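Local coordinates for hypothetical protein PurS (Thermus thermophilus, PDB 2DGB) that belongs to the PurS family of small proteins, forming a two-chain assembly whose subunits each combine two helices with a three-stranded antiparallel sheet, at residues 2-16 with 70-84. Sequence-based numbering, arbitrary orientation.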
# COMPACT_ATOMS: atom_id res chain seq x y z
N PRO A 2 -6.01 -20.22 -13.34
CA PRO A 2 -4.59 -19.79 -13.43
C PRO A 2 -4.17 -19.03 -12.18
O PRO A 2 -4.89 -19.02 -11.19
CB PRO A 2 -4.47 -18.92 -14.68
CG PRO A 2 -5.88 -18.40 -14.82
CD PRO A 2 -6.79 -19.57 -14.41
N ARG A 3 -2.99 -18.41 -12.22
CA ARG A 3 -2.48 -17.66 -11.07
C ARG A 3 -2.61 -16.15 -11.26
O ARG A 3 -2.48 -15.65 -12.38
CB ARG A 3 -1.01 -18.02 -10.81
CG ARG A 3 -0.77 -19.41 -10.25
CD ARG A 3 0.65 -19.47 -9.70
NE ARG A 3 1.56 -18.84 -10.64
CZ ARG A 3 2.67 -18.19 -10.31
NH1 ARG A 3 3.04 -18.08 -9.04
NH2 ARG A 3 3.39 -17.63 -11.26
N TYR A 4 -2.83 -15.44 -10.16
CA TYR A 4 -2.99 -13.98 -10.19
C TYR A 4 -2.29 -13.29 -9.02
O TYR A 4 -2.01 -13.91 -7.99
CB TYR A 4 -4.48 -13.62 -10.12
CG TYR A 4 -5.33 -14.27 -11.19
CD1 TYR A 4 -5.62 -13.60 -12.38
CD2 TYR A 4 -5.82 -15.57 -11.03
CE1 TYR A 4 -6.37 -14.21 -13.39
CE2 TYR A 4 -6.55 -16.19 -12.03
CZ TYR A 4 -6.82 -15.51 -13.21
OH TYR A 4 -7.53 -16.13 -14.21
N GLN A 5 -2.00 -12.01 -9.18
CA GLN A 5 -1.39 -11.26 -8.10
C GLN A 5 -2.25 -10.02 -7.91
O GLN A 5 -2.48 -9.25 -8.84
CB GLN A 5 0.04 -10.84 -8.42
CG GLN A 5 0.70 -10.11 -7.24
CD GLN A 5 2.04 -9.51 -7.58
OE1 GLN A 5 2.93 -10.19 -8.10
NE2 GLN A 5 2.21 -8.23 -7.28
N ALA A 6 -2.74 -9.85 -6.69
CA ALA A 6 -3.59 -8.72 -6.36
C ALA A 6 -2.82 -7.76 -5.46
O ALA A 6 -2.11 -8.20 -4.55
CB ALA A 6 -4.85 -9.20 -5.66
N THR A 7 -2.95 -6.47 -5.74
CA THR A 7 -2.31 -5.45 -4.92
C THR A 7 -3.44 -4.82 -4.11
O THR A 7 -4.22 -4.01 -4.63
CB THR A 7 -1.64 -4.36 -5.78
OG1 THR A 7 -0.62 -4.96 -6.60
CG2 THR A 7 -0.98 -3.31 -4.88
N LEU A 8 -3.53 -5.21 -2.84
CA LEU A 8 -4.57 -4.71 -1.95
C LEU A 8 -4.06 -3.70 -0.95
O LEU A 8 -3.10 -3.95 -0.21
CB LEU A 8 -5.20 -5.87 -1.18
CG LEU A 8 -6.29 -6.71 -1.83
CD1 LEU A 8 -6.37 -8.07 -1.15
CD2 LEU A 8 -7.63 -5.99 -1.74
N LEU A 9 -4.72 -2.55 -0.91
CA LEU A 9 -4.36 -1.51 0.04
C LEU A 9 -5.37 -1.58 1.18
O LEU A 9 -6.57 -1.69 0.94
CB LEU A 9 -4.43 -0.13 -0.62
CG LEU A 9 -3.56 0.10 -1.85
CD1 LEU A 9 -3.73 1.54 -2.31
CD2 LEU A 9 -2.09 -0.18 -1.51
N ILE A 10 -4.89 -1.56 2.42
CA ILE A 10 -5.77 -1.59 3.58
C ILE A 10 -5.40 -0.36 4.40
O ILE A 10 -4.32 -0.29 4.99
CB ILE A 10 -5.59 -2.89 4.39
CG1 ILE A 10 -6.01 -4.10 3.53
CG2 ILE A 10 -6.44 -2.84 5.65
CD1 ILE A 10 -5.83 -5.46 4.19
N GLU A 11 -6.29 0.62 4.40
CA GLU A 11 -6.01 1.85 5.11
C GLU A 11 -7.10 2.18 6.12
O GLU A 11 -8.20 1.62 6.07
CB GLU A 11 -5.87 2.99 4.09
CG GLU A 11 -5.10 2.58 2.83
CD GLU A 11 -4.87 3.72 1.85
OE1 GLU A 11 -5.76 4.59 1.72
OE2 GLU A 11 -3.81 3.75 1.20
N LEU A 12 -6.77 3.09 7.03
CA LEU A 12 -7.69 3.53 8.07
C LEU A 12 -8.76 4.44 7.48
O LEU A 12 -8.47 5.22 6.58
CB LEU A 12 -6.91 4.31 9.13
CG LEU A 12 -5.74 3.57 9.76
CD1 LEU A 12 -4.93 4.53 10.61
CD2 LEU A 12 -6.26 2.41 10.58
N LYS A 13 -9.98 4.33 7.97
CA LYS A 13 -11.04 5.20 7.48
C LYS A 13 -10.71 6.61 7.95
O LYS A 13 -10.03 6.79 8.97
CB LYS A 13 -12.40 4.78 8.04
CG LYS A 13 -12.95 3.49 7.44
CD LYS A 13 -14.36 3.20 7.93
CE LYS A 13 -14.89 1.89 7.36
NZ LYS A 13 -16.26 1.58 7.84
N LYS A 14 -11.16 7.62 7.21
CA LYS A 14 -10.88 8.98 7.62
C LYS A 14 -11.62 9.19 8.93
O LYS A 14 -12.72 8.68 9.13
CB LYS A 14 -11.36 9.98 6.56
CG LYS A 14 -12.87 10.14 6.48
CD LYS A 14 -13.25 11.30 5.57
CE LYS A 14 -14.72 11.64 5.70
NZ LYS A 14 -15.08 11.90 7.13
N GLY A 15 -11.00 9.93 9.84
CA GLY A 15 -11.62 10.15 11.14
C GLY A 15 -10.90 9.31 12.18
O GLY A 15 -10.87 9.66 13.35
N ILE A 16 -10.33 8.19 11.75
CA ILE A 16 -9.58 7.32 12.66
C ILE A 16 -8.22 7.98 12.89
O ILE A 16 -7.57 8.42 11.95
CB ILE A 16 -9.36 5.91 12.06
CG1 ILE A 16 -10.70 5.22 11.78
CG2 ILE A 16 -8.53 5.06 13.03
CD1 ILE A 16 -11.57 5.00 13.02
N PRO A 70 -13.71 -4.06 9.46
CA PRO A 70 -14.93 -3.47 8.91
C PRO A 70 -15.30 -2.08 9.42
O PRO A 70 -15.77 -1.23 8.67
CB PRO A 70 -16.00 -4.51 9.23
CG PRO A 70 -15.51 -5.08 10.53
CD PRO A 70 -14.03 -5.26 10.26
N VAL A 71 -15.08 -1.85 10.71
CA VAL A 71 -15.44 -0.57 11.29
C VAL A 71 -14.36 0.51 11.20
O VAL A 71 -14.68 1.70 11.11
CB VAL A 71 -15.84 -0.74 12.77
CG1 VAL A 71 -16.19 0.61 13.37
CG2 VAL A 71 -17.03 -1.69 12.88
N MSE A 72 -13.10 0.11 11.20
CA MSE A 72 -12.02 1.10 11.18
C MSE A 72 -11.14 1.21 9.96
O MSE A 72 -10.33 2.12 9.87
CB MSE A 72 -11.14 0.89 12.40
CG MSE A 72 -11.85 1.20 13.69
SE MSE A 72 -10.70 0.78 15.15
CE MSE A 72 -9.27 2.03 14.77
N GLU A 73 -11.27 0.28 9.02
CA GLU A 73 -10.46 0.31 7.82
C GLU A 73 -11.31 0.12 6.57
O GLU A 73 -12.47 -0.26 6.65
CB GLU A 73 -9.41 -0.81 7.85
CG GLU A 73 -8.44 -0.76 9.00
CD GLU A 73 -7.49 -1.93 8.99
OE1 GLU A 73 -7.96 -3.08 8.94
OE2 GLU A 73 -6.27 -1.70 9.02
N VAL A 74 -10.69 0.39 5.43
CA VAL A 74 -11.32 0.22 4.13
C VAL A 74 -10.24 -0.41 3.27
O VAL A 74 -9.05 -0.15 3.46
CB VAL A 74 -11.74 1.57 3.51
CG1 VAL A 74 -12.86 2.20 4.33
CG2 VAL A 74 -10.55 2.50 3.43
N TYR A 75 -10.64 -1.26 2.33
CA TYR A 75 -9.66 -1.88 1.45
C TYR A 75 -9.91 -1.40 0.04
O TYR A 75 -11.01 -0.94 -0.28
CB TYR A 75 -9.76 -3.42 1.51
CG TYR A 75 -11.06 -3.99 0.99
CD1 TYR A 75 -11.24 -4.29 -0.36
CD2 TYR A 75 -12.13 -4.22 1.86
CE1 TYR A 75 -12.45 -4.82 -0.83
CE2 TYR A 75 -13.33 -4.75 1.40
CZ TYR A 75 -13.49 -5.05 0.06
OH TYR A 75 -14.68 -5.60 -0.36
N ALA A 76 -8.90 -1.51 -0.80
CA ALA A 76 -9.02 -1.10 -2.18
C ALA A 76 -8.15 -2.00 -3.04
O ALA A 76 -6.96 -2.19 -2.74
CB ALA A 76 -8.59 0.35 -2.34
N LEU A 77 -8.73 -2.58 -4.09
CA LEU A 77 -7.96 -3.44 -4.99
C LEU A 77 -7.27 -2.48 -5.95
O LEU A 77 -7.87 -2.03 -6.93
CB LEU A 77 -8.89 -4.39 -5.74
CG LEU A 77 -8.22 -5.41 -6.68
CD1 LEU A 77 -7.10 -6.15 -5.95
CD2 LEU A 77 -9.27 -6.38 -7.20
N GLU A 78 -6.02 -2.16 -5.66
CA GLU A 78 -5.24 -1.23 -6.46
C GLU A 78 -4.86 -1.77 -7.84
O GLU A 78 -4.78 -1.01 -8.81
CB GLU A 78 -3.98 -0.83 -5.69
CG GLU A 78 -3.12 0.22 -6.36
CD GLU A 78 -3.84 1.55 -6.53
OE1 GLU A 78 -4.74 1.84 -5.72
OE2 GLU A 78 -3.48 2.30 -7.47
N ALA A 79 -4.61 -3.07 -7.93
CA ALA A 79 -4.24 -3.70 -9.20
C ALA A 79 -4.48 -5.20 -9.14
O ALA A 79 -4.60 -5.78 -8.05
CB ALA A 79 -2.78 -3.41 -9.53
N LEU A 80 -4.54 -5.83 -10.31
CA LEU A 80 -4.75 -7.27 -10.40
C LEU A 80 -4.23 -7.74 -11.76
O LEU A 80 -4.64 -7.24 -12.81
CB LEU A 80 -6.24 -7.61 -10.28
CG LEU A 80 -6.61 -9.09 -10.39
CD1 LEU A 80 -6.12 -9.83 -9.16
CD2 LEU A 80 -8.11 -9.24 -10.54
N LYS A 81 -3.31 -8.70 -11.74
CA LYS A 81 -2.75 -9.20 -12.98
C LYS A 81 -2.59 -10.71 -12.96
O LYS A 81 -2.37 -11.31 -11.91
CB LYS A 81 -1.39 -8.55 -13.25
CG LYS A 81 -0.42 -8.65 -12.10
CD LYS A 81 0.92 -8.03 -12.46
CE LYS A 81 1.64 -8.84 -13.54
NZ LYS A 81 3.00 -8.32 -13.83
N GLU A 82 -2.71 -11.31 -14.14
CA GLU A 82 -2.56 -12.74 -14.27
C GLU A 82 -1.06 -13.00 -14.34
O GLU A 82 -0.31 -12.21 -14.91
CB GLU A 82 -3.23 -13.23 -15.54
CG GLU A 82 -3.33 -14.74 -15.62
CD GLU A 82 -3.87 -15.22 -16.94
OE1 GLU A 82 -4.85 -14.61 -17.44
OE2 GLU A 82 -3.34 -16.21 -17.47
N LEU A 83 -0.63 -14.12 -13.76
CA LEU A 83 0.78 -14.47 -13.76
C LEU A 83 0.99 -15.71 -14.62
O LEU A 83 0.03 -16.42 -14.94
CB LEU A 83 1.24 -14.74 -12.33
CG LEU A 83 1.00 -13.60 -11.33
CD1 LEU A 83 1.38 -14.06 -9.92
CD2 LEU A 83 1.82 -12.39 -11.73
N PRO A 84 2.24 -15.97 -15.03
CA PRO A 84 2.51 -17.15 -15.86
C PRO A 84 1.97 -18.44 -15.24
O PRO A 84 1.69 -18.45 -14.02
CB PRO A 84 4.04 -17.15 -15.94
CG PRO A 84 4.35 -15.68 -15.96
CD PRO A 84 3.44 -15.14 -14.87
OXT PRO A 84 1.83 -19.43 -15.98
O HOH W 1 -1.13 -19.14 -14.07
O HOH W 2 -7.54 -14.79 -16.47
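K13 reaches along 70-74 because its CG stands anti to the carbonyl carbon (chi1 -73°) and the chain beyond is fully extended; CG presses tightly on V74 CG1, and NZ ends 3.0 Å from P70 O, a hydrogen bond in the plane of that carbonyl. L77 and L80 both turn CG anti to the backbone N, which brings each CD1 to 3.8 Å from A6 CB. Strands 3-12 and 73-83 pair antiparallel, their axes at 154°, T7 N donating to A79 O (2.9 Å) and L9 N to A76 O. A classic beta bulge interrupts the ladder: E78 and A79 both face T7, whose O takes a bond from E78 N at 2.8 Å and a weak one from A79 N. E78 OE1 meets L9 CD1 beside this bulge. At the far end Y4 CD1 approaches E82 CA and CE1 approaches E82 CG (3.8 Å), ring and carboxylate planes 59° apart, while a water joins Y4 OH to E82 OE1. L83 CD1 lies over one face of the R3 guanidinium, offset toward its rim, and NE and NH2 make weak bonds to P84 O at the edge; NH1 forms a salt bridge with E36 of the second subunit. Strand 37-49 flanks 3-12 on its other edge, and helix 53-67 covers Y4, L77 and L80, while L9 packs on L9 of the second subunit. Q5 NE2 and T7 OG1 both hydrogen-bond to E45 OE1, so side chains as well as backbone tie 37-49 to the central strand, whereas backbone bonds and apolar contacts mainly hold 73-83.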